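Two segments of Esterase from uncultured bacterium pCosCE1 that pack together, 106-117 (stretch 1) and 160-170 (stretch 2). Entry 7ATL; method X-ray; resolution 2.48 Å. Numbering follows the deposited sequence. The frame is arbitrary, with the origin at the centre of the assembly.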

ATOM      1  N   ARG A 106     -29.387  -4.079   2.110  1.00 28.46           N
ATOM      2  CA  ARG A 106     -28.261  -3.490   2.896  1.00 28.64           C
ATOM      3  C   ARG A 106     -27.575  -4.603   3.671  1.00 27.83           C
ATOM      4  O   ARG A 106     -27.883  -4.846   4.840  1.00 28.87           O
ATOM      5  N   PRO A 107     -26.625  -5.328   3.043  1.00 28.12           N
ATOM      6  CA  PRO A 107     -25.983  -6.462   3.690  1.00 28.33           C
ATOM      7  C   PRO A 107     -24.925  -5.955   4.655  1.00 29.14           C
ATOM      8  O   PRO A 107     -24.241  -4.966   4.381  1.00 27.82           O
ATOM      9  N   PRO A 108     -24.742  -6.652   5.794  1.00 30.36           N
ATOM     10  CA  PRO A 108     -23.691  -6.295   6.745  1.00 29.97           C
ATOM     11  C   PRO A 108     -22.322  -6.533   6.093  1.00 28.94           C
ATOM     12  O   PRO A 108     -22.181  -7.450   5.276  1.00 31.10           O
ATOM     13  N   ILE A 109     -21.387  -5.639   6.390  1.00 27.17           N
ATOM     14  CA  ILE A 109     -19.962  -5.739   5.984  1.00 25.99           C
ATOM     15  C   ILE A 109     -19.192  -6.082   7.242  1.00 24.69           C
ATOM     16  O   ILE A 109     -19.372  -5.390   8.274  1.00 23.43           O
ATOM     17  N   LYS A 110     -18.350  -7.091   7.145  1.00 25.50           N
ATOM     18  CA  LYS A 110     -17.507  -7.516   8.278  1.00 27.22           C
ATOM     19  C   LYS A 110     -16.119  -6.917   8.097  1.00 25.77           C
ATOM     20  O   LYS A 110     -15.691  -6.721   6.951  1.00 24.85           O
ATOM     21  N   ILE A 111     -15.445  -6.681   9.222  1.00 26.06           N
ATOM     22  CA  ILE A 111     -14.039  -6.195   9.282  1.00 23.57           C
ATOM     23  C   ILE A 111     -13.179  -7.111   8.402  1.00 21.94           C
ATOM     24  O   ILE A 111     -12.343  -6.578   7.670  1.00 21.67           O
ATOM     25  N   ARG A 112     -13.382  -8.423   8.405  1.00 20.54           N
ATOM     26  CA  ARG A 112     -12.507  -9.319   7.595  1.00 23.16           C
ATOM     27  C   ARG A 112     -12.708  -9.021   6.101  1.00 23.58           C
ATOM     28  O   ARG A 112     -11.792  -9.317   5.280  1.00 22.13           O
ATOM     29  N   HIS A 113     -13.886  -8.520   5.738  1.00 22.52           N
ATOM     30  CA  HIS A 113     -14.184  -8.147   4.343  1.00 23.04           C
ATOM     31  C   HIS A 113     -13.388  -6.875   4.037  1.00 21.84           C
ATOM     32  O   HIS A 113     -12.783  -6.796   2.936  1.00 22.10           O
ATOM     33  N   LEU A 114     -13.377  -5.894   4.939  1.00 20.82           N
ATOM     34  CA  LEU A 114     -12.539  -4.681   4.711  1.00 22.75           C
ATOM     35  C   LEU A 114     -11.066  -5.092   4.483  1.00 23.59           C
ATOM     36  O   LEU A 114     -10.446  -4.581   3.543  1.00 25.71           O
ATOM     37  N   LEU A 115     -10.522  -5.990   5.305  1.00 24.07           N
ATOM     38  CA  LEU A 115      -9.079  -6.343   5.308  1.00 24.44           C
ATOM     39  C   LEU A 115      -8.662  -7.018   3.993  1.00 24.88           C
ATOM     40  O   LEU A 115      -7.470  -6.922   3.644  1.00 25.13           O
ATOM     41  N   SER A 116      -9.582  -7.701   3.306  1.00 23.82           N
ATOM     42  CA  SER A 116      -9.291  -8.553   2.128  1.00 24.42           C
ATOM     43  C   SER A 116      -9.987  -7.990   0.893  1.00 25.06           C
ATOM     44  O   SER A 116      -9.923  -8.638  -0.167  1.00 27.57           O
ATOM     45  N   HIS A 117     -10.623  -6.823   1.010  1.00 25.16           N
ATOM     46  CA  HIS A 117     -11.234  -6.100  -0.140  1.00 23.94           C
ATOM     47  C   HIS A 117     -12.359  -6.941  -0.759  1.00 21.85           C
ATOM     48  O   HIS A 117     -12.434  -6.988  -1.987  1.00 21.44           O
ATOM     49  N   ASP A 160     -23.930   2.317  -4.402  1.00 24.91           N
ATOM     50  CA  ASP A 160     -24.180   0.865  -4.464  1.00 26.18           C
ATOM     51  C   ASP A 160     -22.868   0.134  -4.150  1.00 25.19           C
ATOM     52  O   ASP A 160     -21.822   0.495  -4.734  1.00 24.88           O
ATOM     53  N   LEU A 161     -22.939  -0.879  -3.284  1.00 23.34           N
ATOM     54  CA  LEU A 161     -21.971  -1.991  -3.279  1.00 23.59           C
ATOM     55  C   LEU A 161     -22.088  -2.717  -4.618  1.00 25.85           C
ATOM     56  O   LEU A 161     -23.170  -2.664  -5.222  1.00 31.47           O
ATOM     57  N   LEU A 162     -21.026  -3.395  -5.046  1.00 25.48           N
ATOM     58  CA  LEU A 162     -20.998  -4.117  -6.334  1.00 27.21           C
ATOM     59  C   LEU A 162     -21.292  -5.604  -6.139  1.00 26.04           C
ATOM     60  O   LEU A 162     -21.511  -6.269  -7.139  1.00 27.54           O
ATOM     61  N   ALA A 163     -21.343  -6.090  -4.909  1.00 26.25           N
ATOM     62  CA  ALA A 163     -21.476  -7.531  -4.619  1.00 28.77           C
ATOM     63  C   ALA A 163     -21.680  -7.760  -3.120  1.00 31.25           C
ATOM     64  O   ALA A 163     -21.320  -6.862  -2.321  1.00 29.48           O
ATOM     65  N   GLU A 164     -22.269  -8.906  -2.767  1.00 32.54           N
ATOM     66  CA  GLU A 164     -22.423  -9.341  -1.356  1.00 36.52           C
ATOM     67  C   GLU A 164     -21.051  -9.312  -0.694  1.00 32.64           C
ATOM     68  O   GLU A 164     -20.094  -9.911  -1.210  1.00 27.44           O
ATOM     69  N   PRO A 165     -20.911  -8.581   0.434  1.00 30.81           N
ATOM     70  CA  PRO A 165     -19.690  -8.640   1.242  1.00 31.33           C
ATOM     71  C   PRO A 165     -19.264 -10.104   1.391  1.00 31.34           C
ATOM     72  O   PRO A 165     -20.097 -10.889   1.708  1.00 30.35           O
ATOM     73  N   GLY A 166     -18.025 -10.429   1.018  1.00 31.20           N
ATOM     74  CA  GLY A 166     -17.446 -11.773   1.158  1.00 29.75           C
ATOM     75  C   GLY A 166     -17.488 -12.559  -0.133  1.00 31.07           C
ATOM     76  O   GLY A 166     -16.860 -13.599  -0.159  1.00 31.77           O
ATOM     77  N   SER A 167     -18.194 -12.115  -1.178  1.00 32.26           N
ATOM     78  CA  SER A 167     -18.413 -12.977  -2.373  1.00 32.96           C
ATOM     79  C   SER A 167     -17.249 -12.835  -3.365  1.00 31.14           C
ATOM     80  O   SER A 167     -17.026 -13.792  -4.117  1.00 27.87           O
ATOM     81  N   GLU A 168     -16.503 -11.729  -3.373  1.00 28.03           N
ATOM     82  CA  GLU A 168     -15.435 -11.580  -4.386  1.00 30.33           C
ATOM     83  C   GLU A 168     -14.460 -10.474  -3.996  1.00 27.75           C
ATOM     84  O   GLU A 168     -14.824  -9.540  -3.272  1.00 26.96           O
ATOM     85  N   PHE A 169     -13.254 -10.580  -4.522  1.00 26.59           N
ATOM     86  CA  PHE A 169     -12.193  -9.572  -4.343  1.00 27.14           C
ATOM     87  C   PHE A 169     -12.382  -8.464  -5.369  1.00 25.55           C
ATOM     88  O   PHE A 169     -12.608  -8.773  -6.537  1.00 25.53           O
ATOM     89  N   ARG A 170     -12.311  -7.221  -4.902  1.00 25.82           N
ATOM     90  CA  ARG A 170     -12.316  -5.989  -5.722  1.00 24.43           C
ATOM     91  C   ARG A 170     -11.548  -4.936  -4.929  1.00 23.45           C
ATOM     92  O   ARG A 170     -12.024  -4.533  -3.841  1.00 20.87           O
TER

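What does the loop before the helix bring to the contact? The CA-to-CB bond of Arg106 points away, but that of Pro107 points toward stretch 2, and its ring packs against two apolar side chains: Pro107 CG lies 3.5 Å from CD of Pro165 and 3.9 Å from CD1 of Leu161. Pro108 has its CA-to-CB bond pointing away and offers its backbone O, 3.4 Å from CG of Pro165. Ile109 (chi1 m, chi2 t) leaves its backbone sideways, yet its end comes nearer, so that Ile109 CG1 sits 3.6 Å from Pro165 CG and Ile109 CD1 4.2 Å from CD2 of Leu161. Leu161, itself m then t, thus meets both Pro107 and Ile109.

How does His113 fit against the turn? Its m rotamer directs the ring at Pro165 and Gly166, whose backbone atoms Pro165 C and Gly166 N lie over one face. His113 ND1 approaches CB of Pro165 at 3.5 Å, while also accepting a hydrogen bond from Lys110 N at 3.0 Å, which links the ring to the N-cap residue. His113 CD2 is 3.5 Å from Gly166 CA. The type II turn from Glu164 to Ser167 gives Gly166 a positive phi, which favours glycine, and an ideal CB there would clash with His113 NE2 at 2.9 Å.

What closes the contact at the helix's far end? The OG of Ser116 is bonded elsewhere in the structure, but Ser116 O meets the edge of the Phe169 ring, 3.2 Å from Phe169 CD1. Phe169 uses chi1 t to bring its ring nearer, and Phe169 CE1 reaches 3.8 Å from CB of His117, an m rotamer.

Where is the polar link? His117 O accepts a nearly straight hydrogen bond from Arg170 N at 2.9 Å, and Phe169 CA adds a CA-H...O contact to His117 O at 3.5 Å. The CA-to-CB bond of Arg170 points away, and Arg170 NH2 forms a salt bridge with Glu168 OE2 at 3.1 Å.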

ATOM      1  CB  ARG A 106     -28.754  -2.412   3.865  1.00 31.16           C
ATOM      2  CG  ARG A 106     -29.386  -1.211   3.173  1.00 36.25           C
ATOM      3  CD  ARG A 106     -29.928  -0.129   4.108  1.00 38.89           C
ATOM      4  NE  ARG A 106     -30.561   0.877   3.267  1.00 43.14           N
ATOM      5  CZ  ARG A 106     -29.919   1.760   2.493  1.00 44.50           C
ATOM      6  NH1 ARG A 106     -28.596   1.836   2.469  1.00 47.46           N
ATOM      7  NH2 ARG A 106     -30.615   2.590   1.742  1.00 42.91           N
ATOM      8  CB  PRO A 107     -25.357  -7.236   2.528  1.00 27.56           C
ATOM      9  CG  PRO A 107     -25.035  -6.159   1.527  1.00 27.92           C
ATOM     10  CD  PRO A 107     -26.094  -5.092   1.697  1.00 28.51           C
ATOM     11  CB  PRO A 108     -23.939  -7.187   7.972  1.00 29.65           C
ATOM     12  CG  PRO A 108     -24.781  -8.343   7.440  1.00 30.73           C
ATOM     13  CD  PRO A 108     -25.504  -7.841   6.200  1.00 29.44           C
ATOM     14  CB  ILE A 109     -19.432  -4.430   5.369  1.00 27.17           C
ATOM     15  CG1 ILE A 109     -20.154  -4.034   4.071  1.00 28.57           C
ATOM     16  CG2 ILE A 109     -17.926  -4.531   5.172  1.00 25.98           C
ATOM     17  CD1 ILE A 109     -19.960  -2.571   3.681  1.00 28.37           C
ATOM     18  CB  LYS A 110     -17.435  -9.038   8.379  1.00 29.87           C
ATOM     19  CG  LYS A 110     -18.688  -9.724   8.898  1.00 32.87           C
ATOM     20  CD  LYS A 110     -18.754 -11.158   8.411  1.00 35.32           C
ATOM     21  CE  LYS A 110     -19.533 -12.064   9.332  1.00 39.71           C
ATOM     22  NZ  LYS A 110     -18.855 -13.371   9.492  1.00 41.91           N
ATOM     23  CB  ILE A 111     -13.563  -6.100  10.746  1.00 23.42           C
ATOM     24  CG1 ILE A 111     -14.449  -5.166  11.577  1.00 23.73           C
ATOM     25  CG2 ILE A 111     -12.114  -5.668  10.827  1.00 24.72           C
ATOM     26  CD1 ILE A 111     -14.522  -3.749  11.050  1.00 24.93           C
ATOM     27  CB  ARG A 112     -12.763 -10.805   7.881  1.00 26.15           C
ATOM     28  CG  ARG A 112     -14.203 -11.253   7.653  1.00 26.54           C
ATOM     29  CD  ARG A 112     -14.357 -12.752   7.777  1.00 27.46           C
ATOM     30  NE  ARG A 112     -14.300 -13.180   9.169  1.00 29.81           N
ATOM     31  CZ  ARG A 112     -13.265 -13.778   9.763  1.00 29.46           C
ATOM     32  NH1 ARG A 112     -12.139 -14.023   9.113  1.00 27.51           N
ATOM     33  NH2 ARG A 112     -13.363 -14.099  11.037  1.00 28.00           N
ATOM     34  CB  HIS A 113     -15.696  -7.998   4.088  1.00 23.86           C
ATOM     35  CG  HIS A 113     -16.547  -9.183   4.403  1.00 23.83           C
ATOM     36  ND1 HIS A 113     -17.811  -9.049   4.989  1.00 23.48           N
ATOM     37  CD2 HIS A 113     -16.369 -10.509   4.203  1.00 24.71           C
ATOM     38  CE1 HIS A 113     -18.366 -10.236   5.131  1.00 22.86           C
ATOM     39  NE2 HIS A 113     -17.509 -11.147   4.661  1.00 24.55           N
ATOM     40  CB  LEU A 114     -12.661  -3.693   5.875  1.00 21.62           C
ATOM     41  CG  LEU A 114     -14.013  -3.014   6.063  1.00 20.77           C
ATOM     42  CD1 LEU A 114     -13.937  -1.967   7.162  1.00 19.19           C
ATOM     43  CD2 LEU A 114     -14.495  -2.385   4.767  1.00 21.80           C
ATOM     44  CB  LEU A 115      -8.807  -7.265   6.496  1.00 24.14           C
ATOM     45  CG  LEU A 115      -8.976  -6.618   7.864  1.00 26.03           C
ATOM     46  CD1 LEU A 115      -8.835  -7.647   8.970  1.00 28.47           C
ATOM     47  CD2 LEU A 115      -7.963  -5.504   8.058  1.00 25.41           C
ATOM     48  CB  SER A 116      -9.676  -9.998   2.392  1.00 25.30           C
ATOM     49  OG  SER A 116      -8.884 -10.553   3.438  1.00 25.44           O
ATOM     50  CB  HIS A 117     -10.157  -5.738  -1.184  1.00 24.48           C
ATOM     51  CG  HIS A 117      -9.179  -4.716  -0.716  1.00 24.87           C
ATOM     52  ND1 HIS A 117      -9.481  -3.376  -0.696  1.00 24.76           N
ATOM     53  CD2 HIS A 117      -7.918  -4.833  -0.240  1.00 24.76           C
ATOM     54  CE1 HIS A 117      -8.443  -2.705  -0.227  1.00 25.51           C
ATOM     55  NE2 HIS A 117      -7.476  -3.577   0.068  1.00 24.66           N
ATOM     56  CB  ASP A 160     -24.742   0.486  -5.839  1.00 26.78           C
ATOM     57  CG  ASP A 160     -26.144   1.015  -6.111  1.00 27.93           C
ATOM     58  OD1 ASP A 160     -26.752   1.625  -5.181  1.00 28.17           O
ATOM     59  OD2 ASP A 160     -26.632   0.793  -7.255  1.00 29.56           O
ATOM     60  CB  LEU A 161     -22.278  -2.930  -2.121  1.00 22.51           C
ATOM     61  CG  LEU A 161     -22.139  -2.328  -0.730  1.00 23.02           C
ATOM     62  CD1 LEU A 161     -22.713  -3.269   0.316  1.00 23.04           C
ATOM     63  CD2 LEU A 161     -20.682  -2.000  -0.427  1.00 22.82           C
ATOM     64  CB  LEU A 162     -19.642  -3.868  -6.994  1.00 27.85           C
ATOM     65  CG  LEU A 162     -19.581  -2.490  -7.645  1.00 29.53           C
ATOM     66  CD1 LEU A 162     -19.138  -1.432  -6.659  1.00 30.61           C
ATOM     67  CD2 LEU A 162     -18.702  -2.502  -8.867  1.00 32.23           C
ATOM     68  CB  ALA A 163     -20.263  -8.260  -5.134  1.00 28.63           C
ATOM     69  CB  GLU A 164     -22.991 -10.757  -1.252  1.00 42.97           C
ATOM     70  CG  GLU A 164     -24.433 -10.822  -0.804  1.00 49.66           C
ATOM     71  CD  GLU A 164     -24.942 -12.232  -1.004  1.00 57.47           C
ATOM     72  OE1 GLU A 164     -24.335 -13.121  -0.376  1.00 65.93           O
ATOM     73  OE2 GLU A 164     -25.880 -12.454  -1.836  1.00 51.79           O
ATOM     74  CB  PRO A 165     -20.126  -7.985   2.552  1.00 31.25           C
ATOM     75  CG  PRO A 165     -21.115  -6.925   2.070  1.00 32.25           C
ATOM     76  CD  PRO A 165     -21.877  -7.599   0.944  1.00 30.40           C
ATOM     77  CB  SER A 167     -19.764 -12.775  -3.040  1.00 34.61           C
ATOM     78  OG  SER A 167     -20.001 -11.407  -3.347  1.00 41.72           O
ATOM     79  CB  GLU A 168     -16.041 -11.325  -5.770  1.00 34.06           C
ATOM     80  CG  GLU A 168     -16.409  -9.880  -6.008  1.00 39.29           C
ATOM     81  CD  GLU A 168     -17.171  -9.575  -7.283  1.00 43.09           C
ATOM     82  OE1 GLU A 168     -17.174 -10.427  -8.191  1.00 48.00           O
ATOM     83  OE2 GLU A 168     -17.755  -8.474  -7.358  1.00 40.79           O
ATOM     84  CB  PHE A 169     -10.820 -10.208  -4.518  1.00 27.52           C
ATOM     85  CG  PHE A 169      -9.671  -9.240  -4.445  1.00 28.31           C
ATOM     86  CD1 PHE A 169      -9.087  -8.927  -3.229  1.00 28.20           C
ATOM     87  CD2 PHE A 169      -9.122  -8.710  -5.600  1.00 27.38           C
ATOM     88  CE1 PHE A 169      -7.990  -8.084  -3.172  1.00 28.04           C
ATOM     89  CE2 PHE A 169      -8.025  -7.867  -5.538  1.00 27.32           C
ATOM     90  CZ  PHE A 169      -7.474  -7.542  -4.323  1.00 27.31           C
ATOM     91  CB  ARG A 170     -13.736  -5.533  -6.076  1.00 24.74           C
ATOM     92  CG  ARG A 170     -13.798  -4.514  -7.215  1.00 25.35           C
ATOM     93  CD  ARG A 170     -15.183  -3.883  -7.283  1.00 26.88           C
ATOM     94  NE  ARG A 170     -16.120  -4.890  -7.751  1.00 28.54           N
ATOM     95  CZ  ARG A 170     -16.319  -5.202  -9.038  1.00 29.58           C
ATOM     96  NH1 ARG A 170     -15.688  -4.549  -9.998  1.00 26.91           N
ATOM     97  NH2 ARG A 170     -17.165  -6.159  -9.365  1.00 28.53           N
TER